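Local coordinates for superoxide dismutase [Cu-Zn] (Bacteroidetes bacterium GWA2_30_7, PDB 7B4O), which probably catalyses the conversion of superoxide to oxygen and hydrogen peroxide, as copper-zinc superoxide dismutases do, and holds zinc at both metal positions in this crystal, at residues Gly33-Ala38 and His102-Asp107; Lys8-Ile13 and Val24-Lys29; Ser117-Ser122 and Gly147-Gly152. All blocks are in the same frame, centred on the assembly; numbering follows the deposited sequence.

Contact 1: Gly33-Ala38 and His102-Asp107. With ZN (zinc ion), chain G.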
ATOM      1  N   GLY A  33      -3.832 -13.074  18.947  1.00 23.87           N
ATOM      2  CA  GLY A  33      -4.473 -12.314  17.854  1.00 22.33           C
ATOM      3  C   GLY A  33      -3.451 -11.642  16.957  1.00 19.16           C
ATOM      4  O   GLY A  33      -2.490 -12.296  16.554  1.00 24.11           O
ATOM      5  N   VAL A  34      -3.656 -10.367  16.650  1.00 16.01           N
ATOM      6  CA  VAL A  34      -2.712  -9.570  15.817  1.00 14.51           C
ATOM      7  C   VAL A  34      -2.267  -8.352  16.629  1.00 13.73           C
ATOM      8  O   VAL A  34      -3.121  -7.576  17.069  1.00 14.67           O
ATOM      9  CB  VAL A  34      -3.317  -9.183  14.457  1.00 15.99           C
ATOM     10  CG1 VAL A  34      -2.459  -8.144  13.729  1.00 15.80           C
ATOM     11  CG2 VAL A  34      -3.536 -10.417  13.600  1.00 17.29           C
ATOM     12  N   LYS A  35      -0.963  -8.226  16.830  1.00 12.82           N
ATOM     13  CA  LYS A  35      -0.369  -7.061  17.517  1.00 13.75           C
ATOM     14  C   LYS A  35      -0.293  -5.902  16.524  1.00 13.42           C
ATOM     15  O   LYS A  35       0.413  -6.019  15.490  1.00 13.40           O
ATOM     16  CB  LYS A  35       1.012  -7.400  18.080  1.00 16.68           C
ATOM     17  CG  LYS A  35       1.665  -6.266  18.856  1.00 21.52           C
ATOM     18  CD  LYS A  35       3.054  -6.628  19.311  1.00 27.57           C
ATOM     19  CE  LYS A  35       3.729  -5.542  20.108  1.00 31.33           C
ATOM     20  NZ  LYS A  35       5.013  -6.023  20.663  1.00 37.70           N
ATOM     21  N   VAL A  36      -0.991  -4.825  16.845  1.00 13.37           N
ATOM     22  CA  VAL A  36      -0.972  -3.559  16.062  1.00 13.18           C
ATOM     23  C   VAL A  36       0.012  -2.629  16.754  1.00 12.67           C
ATOM     24  O   VAL A  36      -0.151  -2.402  17.959  1.00 14.16           O
ATOM     25  CB  VAL A  36      -2.372  -2.930  15.982  1.00 13.70           C
ATOM     26  CG1 VAL A  36      -2.368  -1.649  15.165  1.00 16.37           C
ATOM     27  CG2 VAL A  36      -3.368  -3.941  15.434  1.00 14.73           C
ATOM     28  N   VAL A  37       1.020  -2.169  16.021  1.00 12.98           N
ATOM     29  CA  VAL A  37       2.009  -1.188  16.538  1.00 12.43           C
ATOM     30  C   VAL A  37       2.060  -0.019  15.563  1.00 12.12           C
ATOM     31  O   VAL A  37       2.418  -0.228  14.396  1.00 14.63           O
ATOM     32  CB  VAL A  37       3.408  -1.798  16.728  1.00 12.95           C
ATOM     33  CG1 VAL A  37       4.386  -0.738  17.229  1.00 13.89           C
ATOM     34  CG2 VAL A  37       3.372  -2.978  17.670  1.00 13.21           C
ATOM     35  N   ALA A  38       1.753   1.177  16.046  1.00 11.79           N
ATOM     36  CA  ALA A  38       1.749   2.403  15.228  1.00 11.53           C
ATOM     37  C   ALA A  38       2.728   3.392  15.841  1.00 11.30           C
ATOM     38  O   ALA A  38       2.714   3.589  17.067  1.00 12.82           O
ATOM     39  CB  ALA A  38       0.373   2.987  15.134  1.00 13.26           C
ATOM     40  N   HIS A 102       2.171   6.965  19.539  1.00 13.60           N
ATOM     41  CA  HIS A 102       2.477   5.526  19.671  1.00 13.71           C
ATOM     42  C   HIS A 102       1.200   4.806  20.083  1.00 13.18           C
ATOM     43  O   HIS A 102       0.509   5.271  21.014  1.00 13.84           O
ATOM     44  CB  HIS A 102       3.627   5.310  20.653  1.00 14.50           C
ATOM     45  CG  HIS A 102       3.944   3.882  20.907  1.00 14.71           C
ATOM     46  ND1 HIS A 102       4.616   3.078  19.991  1.00 14.47           N
ATOM     47  CD2 HIS A 102       3.701   3.104  21.978  1.00 15.83           C
ATOM     48  CE1 HIS A 102       4.761   1.872  20.509  1.00 15.23           C
ATOM     49  NE2 HIS A 102       4.220   1.872  21.720  1.00 16.65           N
ATOM     50  N   LEU A 103       0.921   3.692  19.432  1.00 13.20           N
ATOM     51  CA  LEU A 103      -0.197   2.804  19.833  1.00 13.62           C
ATOM     52  C   LEU A 103       0.269   1.364  19.701  1.00 13.03           C
ATOM     53  O   LEU A 103       0.943   1.040  18.718  1.00 13.74           O
ATOM     54  CB  LEU A 103      -1.417   3.072  18.947  1.00 14.56           C
ATOM     55  CG  LEU A 103      -2.609   2.138  19.159  1.00 17.16           C
ATOM     56  CD1 LEU A 103      -3.161   2.259  20.571  1.00 19.36           C
ATOM     57  CD2 LEU A 103      -3.686   2.401  18.131  1.00 18.22           C
ATOM     58  N   GLU A 104      -0.060   0.557  20.703  1.00 13.61           N
ATOM     59  CA  GLU A 104       0.164  -0.903  20.699  1.00 14.43           C
ATOM     60  C   GLU A 104      -1.058  -1.553  21.332  1.00 13.99           C
ATOM     61  O   GLU A 104      -1.409  -1.186  22.452  1.00 16.23           O
ATOM     62  CB  GLU A 104       1.438  -1.190  21.487  1.00 20.60           C
ATOM     63  CG  GLU A 104       1.946  -2.591  21.423  1.00 24.38           C
ATOM     64  CD  GLU A 104       3.231  -2.704  22.230  1.00 31.97           C
ATOM     65  OE1 GLU A 104       3.422  -3.783  22.804  1.00 38.42           O
ATOM     66  OE2 GLU A 104       4.020  -1.691  22.309  1.00 25.74           O
ATOM     67  N   TYR A 105      -1.681  -2.493  20.638  1.00 13.81           N
ATOM     68  CA  TYR A 105      -2.760  -3.307  21.249  1.00 15.13           C
ATOM     69  C   TYR A 105      -2.903  -4.584  20.425  1.00 14.74           C
ATOM     70  O   TYR A 105      -2.390  -4.665  19.291  1.00 15.68           O
ATOM     71  CB  TYR A 105      -4.069  -2.519  21.373  1.00 16.18           C
ATOM     72  CG  TYR A 105      -4.916  -2.517  20.131  1.00 17.76           C
ATOM     73  CD1 TYR A 105      -4.630  -1.684  19.066  1.00 19.68           C
ATOM     74  CD2 TYR A 105      -5.993  -3.380  20.010  1.00 16.99           C
ATOM     75  CE1 TYR A 105      -5.398  -1.702  17.915  1.00 20.56           C
ATOM     76  CE2 TYR A 105      -6.778  -3.403  18.871  1.00 17.23           C
ATOM     77  CZ  TYR A 105      -6.480  -2.559  17.820  1.00 19.59           C
ATOM     78  OH  TYR A 105      -7.227  -2.567  16.685  1.00 20.20           O
ATOM     79  N   ILE A 106      -3.591  -5.553  21.015  1.00 14.85           N
ATOM     80  CA  ILE A 106      -3.872  -6.871  20.394  1.00 15.31           C
ATOM     81  C   ILE A 106      -5.305  -6.847  19.863  1.00 14.59           C
ATOM     82  O   ILE A 106      -6.256  -6.713  20.673  1.00 16.92           O
ATOM     83  CB  ILE A 106      -3.668  -8.005  21.411  1.00 19.41           C
ATOM     84  CG1 ILE A 106      -2.262  -7.990  22.015  1.00 22.78           C
ATOM     85  CG2 ILE A 106      -4.007  -9.332  20.765  1.00 20.96           C
ATOM     86  CD1 ILE A 106      -1.148  -8.065  20.998  1.00 26.69           C
ATOM     87  N   ASP A 107      -5.437  -6.989  18.554  1.00 14.59           N
ATOM     88  CA  ASP A 107      -6.737  -7.049  17.856  1.00 14.60           C
ATOM     89  C   ASP A 107      -7.062  -8.516  17.582  1.00 15.36           C
ATOM     90  O   ASP A 107      -6.215  -9.234  17.064  1.00 16.19           O
ATOM     91  CB  ASP A 107      -6.699  -6.200  16.590  1.00 15.17           C
ATOM     92  CG  ASP A 107      -8.085  -5.979  16.030  1.00 17.33           C
ATOM     93  OD1 ASP A 107      -8.652  -6.940  15.480  1.00 15.57           O
ATOM     94  OD2 ASP A 107      -8.577  -4.868  16.146  1.00 18.41           O
TER
HETATM   95 ZN    ZN G 203       4.372   0.378  23.045  0.50 24.74          ZN
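Gly33-Ala38 and His102-Asp107 are antiparallel strands joined by six backbone hydrogen bonds. These bonds come in three reciprocal pairs: Val34 with Asp107, Val36 with Tyr105, and Ala38 with Leu103. The bond from Val36 N to Tyr105 O, 2.8 Å, runs nearly along the C=O axis. Strand 101-107 is an outermost strand, within this chain, of the antiparallel barrel sheet. At Gly33 a side chain would clash with Asp107 O and press against the preceding carbonyl.

Lys35 and Glu104 share a face with Val37 and Ile106. Lys35, fully extended, crosses Glu104 obliquely, and its NZ forms a long salt bridge to Glu104 OE1, at 3.5 Å. The other carboxylate oxygen, Glu104 OE2, binds zinc at 2.2 Å. His102 NE2 binds the same ion at 2.0 Å, while ND1 of that ring is hydrogen-bonded to Asp39. This zinc is separate from the two sites that share His69.

On the face of Val34, Val36 and Asp107, Tyr105 CG sits between the backbone N and the carbonyl carbon (chi1 84°). This lays the ring beside Val36, with CE1 3.8 Å from Val36 CB. Tyr105 OH donates to Asp107 OD2 at 2.7 Å, using the anti lone pair of that oxygen, which also forms a salt bridge with Arg85.

Glu104 thus offers one oxygen to zinc and one to Lys35, so its negative charge is probably shared between them, and Asp39 probably makes the His102 imidazole a stronger zinc ligand.

Contact 2: Lys8-Ile13 and Val24-Lys29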
ATOM      1  N   LYS A   8       2.963 -11.030   8.911  1.00 18.23           N
ATOM      2  CA  LYS A   8       3.254  -9.608   9.186  1.00 15.94           C
ATOM      3  C   LYS A   8       2.711  -8.758   8.043  1.00 14.71           C
ATOM      4  O   LYS A   8       2.864  -9.135   6.869  1.00 16.71           O
ATOM      5  CB  LYS A   8       4.759  -9.391   9.352  1.00 19.02           C
ATOM      6  CG  LYS A   8       5.174  -7.963   9.656  1.00 20.30           C
ATOM      7  CD  LYS A   8       6.639  -7.847   9.981  1.00 25.80           C
ATOM      8  CE  LYS A   8       7.116  -6.411   9.983  1.00 28.73           C
ATOM      9  NZ  LYS A   8       8.577  -6.320  10.196  1.00 33.98           N
ATOM     10  N   ALA A   9       2.101  -7.632   8.390  1.00 13.55           N
ATOM     11  CA  ALA A   9       1.677  -6.618   7.409  1.00 11.61           C
ATOM     12  C   ALA A   9       2.272  -5.287   7.833  1.00 10.88           C
ATOM     13  O   ALA A   9       2.485  -5.069   9.033  1.00 11.24           O
ATOM     14  CB  ALA A   9       0.177  -6.546   7.298  1.00 12.62           C
ATOM     15  N   VAL A  10       2.553  -4.453   6.846  1.00 10.79           N
ATOM     16  CA  VAL A  10       3.225  -3.154   7.075  1.00 10.94           C
ATOM     17  C   VAL A  10       2.442  -2.093   6.317  1.00 10.72           C
ATOM     18  O   VAL A  10       2.072  -2.320   5.166  1.00 11.53           O
ATOM     19  CB  VAL A  10       4.697  -3.205   6.636  1.00 11.86           C
ATOM     20  CG1 VAL A  10       5.362  -1.855   6.868  1.00 12.01           C
ATOM     21  CG2 VAL A  10       5.462  -4.307   7.349  1.00 12.81           C
ATOM     22  N   CYS A  11       2.279  -0.936   6.940  1.00 10.52           N
ATOM     23  CA  CYS A  11       1.594   0.215   6.321  1.00 10.82           C
ATOM     24  C   CYS A  11       2.388   1.475   6.619  1.00 10.32           C
ATOM     25  O   CYS A  11       2.538   1.836   7.804  1.00 11.78           O
ATOM     26  CB  CYS A  11       0.184   0.362   6.861  1.00 11.83           C
ATOM     27  SG  CYS A  11      -0.699   1.716   6.072  1.00 13.81           S
ATOM     28  N   VAL A  12       2.898   2.093   5.566  1.00  9.96           N
ATOM     29  CA  VAL A  12       3.543   3.423   5.683  1.00 10.32           C
ATOM     30  C   VAL A  12       2.475   4.452   5.348  1.00 10.52           C
ATOM     31  O   VAL A  12       1.844   4.348   4.277  1.00 12.35           O
ATOM     32  CB  VAL A  12       4.771   3.550   4.776  1.00 10.36           C
ATOM     33  CG1 VAL A  12       5.394   4.929   4.918  1.00 11.30           C
ATOM     34  CG2 VAL A  12       5.780   2.452   5.058  1.00 11.81           C
ATOM     35  N   ILE A  13       2.240   5.386   6.260  1.00 11.43           N
ATOM     36  CA  ILE A  13       1.193   6.406   5.985  1.00 12.46           C
ATOM     37  C   ILE A  13       1.850   7.708   5.561  1.00 12.11           C
ATOM     38  O   ILE A  13       2.970   8.055   6.025  1.00 12.96           O
ATOM     39  CB  ILE A  13       0.172   6.577   7.113  1.00 16.03           C
ATOM     40  CG1 ILE A  13       0.806   7.175   8.360  1.00 17.70           C
ATOM     41  CG2 ILE A  13      -0.559   5.269   7.388  1.00 18.45           C
ATOM     42  CD1 ILE A  13      -0.226   7.580   9.382  1.00 20.15           C
ATOM     43  N   VAL A  24       4.632   4.727  10.480  1.00 10.03           N
ATOM     44  CA  VAL A  24       4.633   3.291  10.107  1.00 11.45           C
ATOM     45  C   VAL A  24       3.739   2.549  11.090  1.00 11.02           C
ATOM     46  O   VAL A  24       3.835   2.783  12.318  1.00 12.23           O
ATOM     47  CB  VAL A  24       6.057   2.705  10.072  1.00 12.23           C
ATOM     48  CG1 VAL A  24       6.043   1.240   9.667  1.00 14.45           C
ATOM     49  CG2 VAL A  24       6.981   3.508   9.169  1.00 14.63           C
ATOM     50  N   ILE A  25       2.920   1.667  10.537  1.00 12.07           N
ATOM     51  CA  ILE A  25       2.049   0.753  11.313  1.00 11.95           C
ATOM     52  C   ILE A  25       2.424  -0.673  10.920  1.00 11.34           C
ATOM     53  O   ILE A  25       2.530  -0.943   9.724  1.00 11.88           O
ATOM     54  CB  ILE A  25       0.565   1.055  11.046  1.00 11.84           C
ATOM     55  CG1 ILE A  25       0.242   2.527  11.307  1.00 13.64           C
ATOM     56  CG2 ILE A  25      -0.315   0.122  11.866  1.00 13.28           C
ATOM     57  CD1 ILE A  25      -0.789   3.074  10.386  1.00 18.70           C
ATOM     58  N   THR A  26       2.642  -1.526  11.906  1.00 12.67           N
ATOM     59  CA  THR A  26       2.888  -2.962  11.666  1.00 13.06           C
ATOM     60  C   THR A  26       1.792  -3.775  12.339  1.00 12.99           C
ATOM     61  O   THR A  26       1.276  -3.378  13.399  1.00 14.37           O
ATOM     62  CB  THR A  26       4.280  -3.395  12.120  1.00 13.86           C
ATOM     63  OG1 THR A  26       4.329  -3.306  13.540  1.00 16.91           O
ATOM     64  CG2 THR A  26       5.366  -2.574  11.466  1.00 15.42           C
ATOM     65  N   PHE A  27       1.490  -4.898  11.708  1.00 12.48           N
ATOM     66  CA  PHE A  27       0.516  -5.898  12.181  1.00 13.03           C
ATOM     67  C   PHE A  27       1.271  -7.217  12.240  1.00 12.34           C
ATOM     68  O   PHE A  27       1.741  -7.650  11.186  1.00 14.36           O
ATOM     69  CB  PHE A  27      -0.672  -5.974  11.223  1.00 13.49           C
ATOM     70  CG  PHE A  27      -1.366  -4.664  10.961  1.00 13.65           C
ATOM     71  CD1 PHE A  27      -0.933  -3.808   9.960  1.00 14.13           C
ATOM     72  CD2 PHE A  27      -2.491  -4.310  11.687  1.00 15.66           C
ATOM     73  CE1 PHE A  27      -1.585  -2.608   9.731  1.00 15.10           C
ATOM     74  CE2 PHE A  27      -3.163  -3.128  11.429  1.00 17.07           C
ATOM     75  CZ  PHE A  27      -2.716  -2.279  10.449  1.00 16.12           C
ATOM     76  N   THR A  28       1.375  -7.831  13.414  1.00 13.23           N
ATOM     77  CA  THR A  28       2.151  -9.083  13.584  1.00 14.25           C
ATOM     78  C   THR A  28       1.243 -10.133  14.229  1.00 14.99           C
ATOM     79  O   THR A  28       0.652  -9.830  15.279  1.00 15.32           O
ATOM     80  CB  THR A  28       3.435  -8.815  14.373  1.00 17.19           C
ATOM     81  OG1 THR A  28       4.131  -7.748  13.720  1.00 19.60           O
ATOM     82  CG2 THR A  28       4.323 -10.036  14.455  1.00 20.07           C
ATOM     83  N   LYS A  29       1.143 -11.309  13.612  1.00 18.26           N
ATOM     84  CA  LYS A  29       0.396 -12.440  14.205  1.00 22.27           C
ATOM     85  C   LYS A  29       1.033 -12.737  15.561  1.00 23.55           C
ATOM     86  O   LYS A  29       2.262 -12.811  15.620  1.00 28.50           O
ATOM     87  CB  LYS A  29       0.402 -13.657  13.276  1.00 26.32           C
ATOM     88  CG  LYS A  29      -0.630 -14.725  13.615  1.00 32.48           C
ATOM     89  CD  LYS A  29      -2.057 -14.316  13.301  1.00 35.40           C
ATOM     90  CE  LYS A  29      -3.095 -15.224  13.927  1.00 41.05           C
ATOM     91  NZ  LYS A  29      -3.205 -15.019  15.393  1.00 43.63           N
TER
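Phe27 and Ile25 carry the inner face of this strand pair, with Ala9 and Cys11 opposite them. Phe27 CG is anti to the carbonyl carbon (chi1 -55°). Its ring edge therefore lies by the neighbouring strand: CD1 is 4.0 Å from Ala9 CB, and Cys11 CB also sits at the edge, near the ring plane. Further along, Ile25 CD1 reaches Ile13 CG2 at 3.7 Å, the two side chains crossing obliquely.

Four backbone hydrogen bonds set these neighbours in place, two joining Ala9 with Phe27 and two joining Cys11 with Ile25. Cys11 N to Ile25 O, at 2.8 Å, runs nearly along the C=O axis. Phe27 N approaches Ala9 O from above the carbonyl plane, at 2.9 Å.

On the opposite face Val10 CG1 meets Val24 CG1 at 4.2 Å. Lys8 stretches out fully on this face, its CG 3.8 Å from Phe27 O. Val10 packs on Asp57, and Val12 on Ser59, of the second subunit.

Beyond the first shell, Met123 touches Cys11, Ile25 and Phe27, and Phe112 and Ile110 touch the Phe27 side chain. The pair is an antiparallel beta hairpin, with one face in the hydrophobic core, as in the Greek-key beta barrel of copper-zinc superoxide dismutases.

Contact 3: Ser117-Ser122 and Gly147-Gly152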
ATOM      1  N   SER A 117      -9.478 -10.304   5.198  1.00 20.45           N
ATOM      2  CA  SER A 117      -8.039  -9.946   5.091  1.00 16.73           C
ATOM      3  C   SER A 117      -7.913  -8.431   4.992  1.00 14.25           C
ATOM      4  O   SER A 117      -8.617  -7.821   4.179  1.00 16.61           O
ATOM      5  CB  SER A 117      -7.311 -10.586   3.943  1.00 17.26           C
ATOM      6  OG  SER A 117      -5.963 -10.126   3.913  1.00 15.60           O
ATOM      7  N   ILE A 118      -6.989  -7.862   5.756  1.00 13.26           N
ATOM      8  CA  ILE A 118      -6.700  -6.400   5.716  1.00 12.00           C
ATOM      9  C   ILE A 118      -5.654  -6.103   4.649  1.00 11.88           C
ATOM     10  O   ILE A 118      -5.379  -4.908   4.421  1.00 11.86           O
ATOM     11  CB  ILE A 118      -6.280  -5.879   7.096  1.00 13.40           C
ATOM     12  CG1 ILE A 118      -4.938  -6.461   7.550  1.00 13.75           C
ATOM     13  CG2 ILE A 118      -7.403  -6.113   8.095  1.00 13.98           C
ATOM     14  CD1 ILE A 118      -4.355  -5.753   8.735  1.00 15.43           C
ATOM     15  N   ILE A 119      -5.076  -7.112   4.009  1.00 11.26           N
ATOM     16  CA  ILE A 119      -4.019  -6.869   2.987  1.00 11.31           C
ATOM     17  C   ILE A 119      -4.647  -6.131   1.804  1.00 11.25           C
ATOM     18  O   ILE A 119      -5.668  -6.576   1.267  1.00 12.41           O
ATOM     19  CB  ILE A 119      -3.347  -8.180   2.544  1.00 11.38           C
ATOM     20  CG1 ILE A 119      -2.696  -8.926   3.709  1.00 12.29           C
ATOM     21  CG2 ILE A 119      -2.363  -7.907   1.424  1.00 12.47           C
ATOM     22  CD1 ILE A 119      -1.665  -8.159   4.477  1.00 13.79           C
ATOM     23  N   GLY A 120      -4.027  -5.024   1.402  1.00 11.63           N
ATOM     24  CA  GLY A 120      -4.481  -4.203   0.266  1.00 12.11           C
ATOM     25  C   GLY A 120      -5.580  -3.233   0.658  1.00 11.10           C
ATOM     26  O   GLY A 120      -6.069  -2.516  -0.228  1.00 10.98           O
ATOM     27  N   ARG A 121      -5.953  -3.184   1.931  1.00 11.41           N
ATOM     28  CA  ARG A 121      -6.879  -2.148   2.430  1.00 11.48           C
ATOM     29  C   ARG A 121      -6.039  -0.929   2.818  1.00 10.83           C
ATOM     30  O   ARG A 121      -4.800  -0.989   2.717  1.00 11.16           O
ATOM     31  CB  ARG A 121      -7.719  -2.683   3.595  1.00 11.62           C
ATOM     32  CG  ARG A 121      -8.435  -3.991   3.289  1.00 12.26           C
ATOM     33  CD  ARG A 121      -9.458  -3.861   2.190  1.00 13.15           C
ATOM     34  NE  ARG A 121      -9.996  -5.162   1.808  1.00 13.81           N
ATOM     35  CZ  ARG A 121     -11.013  -5.350   0.979  1.00 14.61           C
ATOM     36  NH1 ARG A 121     -11.652  -4.320   0.457  1.00 16.51           N
ATOM     37  NH2 ARG A 121     -11.392  -6.583   0.686  1.00 16.22           N
ATOM     38  N   SER A 122      -6.672   0.145   3.250  1.00 11.21           N
ATOM     39  CA  SER A 122      -5.969   1.378   3.647  1.00 11.12           C
ATOM     40  C   SER A 122      -6.046   1.584   5.156  1.00 11.30           C
ATOM     41  O   SER A 122      -7.021   1.202   5.787  1.00 11.25           O
ATOM     42  CB  SER A 122      -6.520   2.569   2.930  1.00 11.21           C
ATOM     43  OG  SER A 122      -7.932   2.635   3.069  1.00 11.51           O
ATOM     44  N   GLY A 147      -2.510   5.293   4.028  1.00 10.72           N
ATOM     45  CA  GLY A 147      -1.513   4.356   3.506  1.00 11.19           C
ATOM     46  C   GLY A 147      -2.151   3.035   3.168  1.00 10.71           C
ATOM     47  O   GLY A 147      -3.267   2.798   3.624  1.00 13.02           O
ATOM     48  N   VAL A 148      -1.463   2.223   2.396  1.00 10.95           N
ATOM     49  CA  VAL A 148      -1.958   0.893   1.973  1.00 10.63           C
ATOM     50  C   VAL A 148      -1.224  -0.182   2.765  1.00 11.09           C
ATOM     51  O   VAL A 148      -0.013  -0.104   2.951  1.00 11.94           O
ATOM     52  CB  VAL A 148      -1.840   0.707   0.453  1.00 12.68           C
ATOM     53  CG1 VAL A 148      -2.296  -0.687   0.023  1.00 12.80           C
ATOM     54  CG2 VAL A 148      -2.623   1.783  -0.279  1.00 13.14           C
ATOM     55  N   ILE A 149      -1.970  -1.165   3.235  1.00 10.59           N
ATOM     56  CA  ILE A 149      -1.442  -2.277   4.064  1.00 11.04           C
ATOM     57  C   ILE A 149      -0.865  -3.353   3.145  1.00 11.24           C
ATOM     58  O   ILE A 149      -1.609  -3.923   2.319  1.00 12.15           O
ATOM     59  CB  ILE A 149      -2.547  -2.825   4.975  1.00 11.39           C
ATOM     60  CG1 ILE A 149      -3.136  -1.725   5.852  1.00 11.64           C
ATOM     61  CG2 ILE A 149      -2.025  -3.995   5.803  1.00 11.97           C
ATOM     62  CD1 ILE A 149      -4.434  -2.118   6.550  1.00 12.11           C
ATOM     63  N   GLY A 150       0.432  -3.610   3.290  1.00 10.96           N
ATOM     64  CA  GLY A 150       1.148  -4.573   2.451  1.00 11.08           C
ATOM     65  C   GLY A 150       1.629  -5.786   3.218  1.00 11.92           C
ATOM     66  O   GLY A 150       1.663  -5.765   4.464  1.00 11.89           O
ATOM     67  N   ILE A 151       2.060  -6.787   2.457  1.00 12.66           N
ATOM     68  CA  ILE A 151       2.613  -8.057   3.000  1.00 12.57           C
ATOM     69  C   ILE A 151       4.053  -7.809   3.449  1.00 12.84           C
ATOM     70  O   ILE A 151       4.863  -7.371   2.616  1.00 13.51           O
ATOM     71  CB  ILE A 151       2.502  -9.152   1.929  1.00 13.09           C
ATOM     72  CG1 ILE A 151       1.035  -9.453   1.625  1.00 13.57           C
ATOM     73  CG2 ILE A 151       3.266 -10.397   2.338  1.00 14.42           C
ATOM     74  CD1 ILE A 151       0.821 -10.291   0.396  1.00 15.08           C
ATOM     75  N   GLY A 152       4.354  -8.109   4.712  1.00 13.85           N
ATOM     76  CA  GLY A 152       5.718  -8.046   5.270  1.00 16.65           C
ATOM     77  C   GLY A 152       6.397  -9.396   5.287  1.00 19.01           C
ATOM     78  O   GLY A 152       5.706 -10.411   5.148  1.00 20.54           O
TER
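Ile149 points its side chain into the bend of Ser117-Ser122. Its CB lies 3.6 Å from Ile118 O, with Arg121 O almost as near. From there CG1 is anti to the carbonyl carbon (chi1 -57°) and passes 3.6 Å from Arg121 O. The other branch, CG2, meets Ile118 CD1 at 4.1 Å. The tip, CD1, ends 3.6 Å from Ile118 O. Further out, Ile149 also packs on Ile52, Ala9 and Cys11.

The bend is a type II beta turn from Ile118 to Arg121, with Gly120 at positive phi (83°). It leads from the loop into strand 122-126 of the beta barrel. An ST turn overlaps its start, where Ser117 OG accepts from Ile119 N. The backbone of Ile149 grips the turn twice. Gly120 N donates to Ile149 O at 2.8 Å, and Ile149 N donates to Arg121 O in a nearly straight bond (174°). An alanine here would lose CG1, CG2 and CD1, and would probably loosen the packing against Ile118.

Beside Ile149, Ile119 CG2 touches Ile151 CG1 at 3.7 Å, the two side chains crossing at about a right angle. Gly120 and Ile151 also form backbone hydrogen bonds to the second subunit, where Val148 meets Val148 of that chain.

How the contacts relate
All three contacts reach one antiparallel sheet, and contact 2 lies between the other two. Its centre is about 9 Å from that of contact 1 and about 8 Å from that of contact 3. The centres of contacts 1 and 3 are about 15 Å apart, and the two do not touch. Strands 22-30 and 33-41 are neighbours, so contact 2 is hydrogen-bonded to contact 1 through Thr28 and Lys35. Strands 8-15 and 143-151 join it to contact 3 through Val10 and Gly150. Along the chain they come in series: contact 2, contact 1, contact 3. Contacts 2 and 3 touch the second subunit, whereas contact 1 holds a zinc ion at an outermost strand of the sheet within this chain.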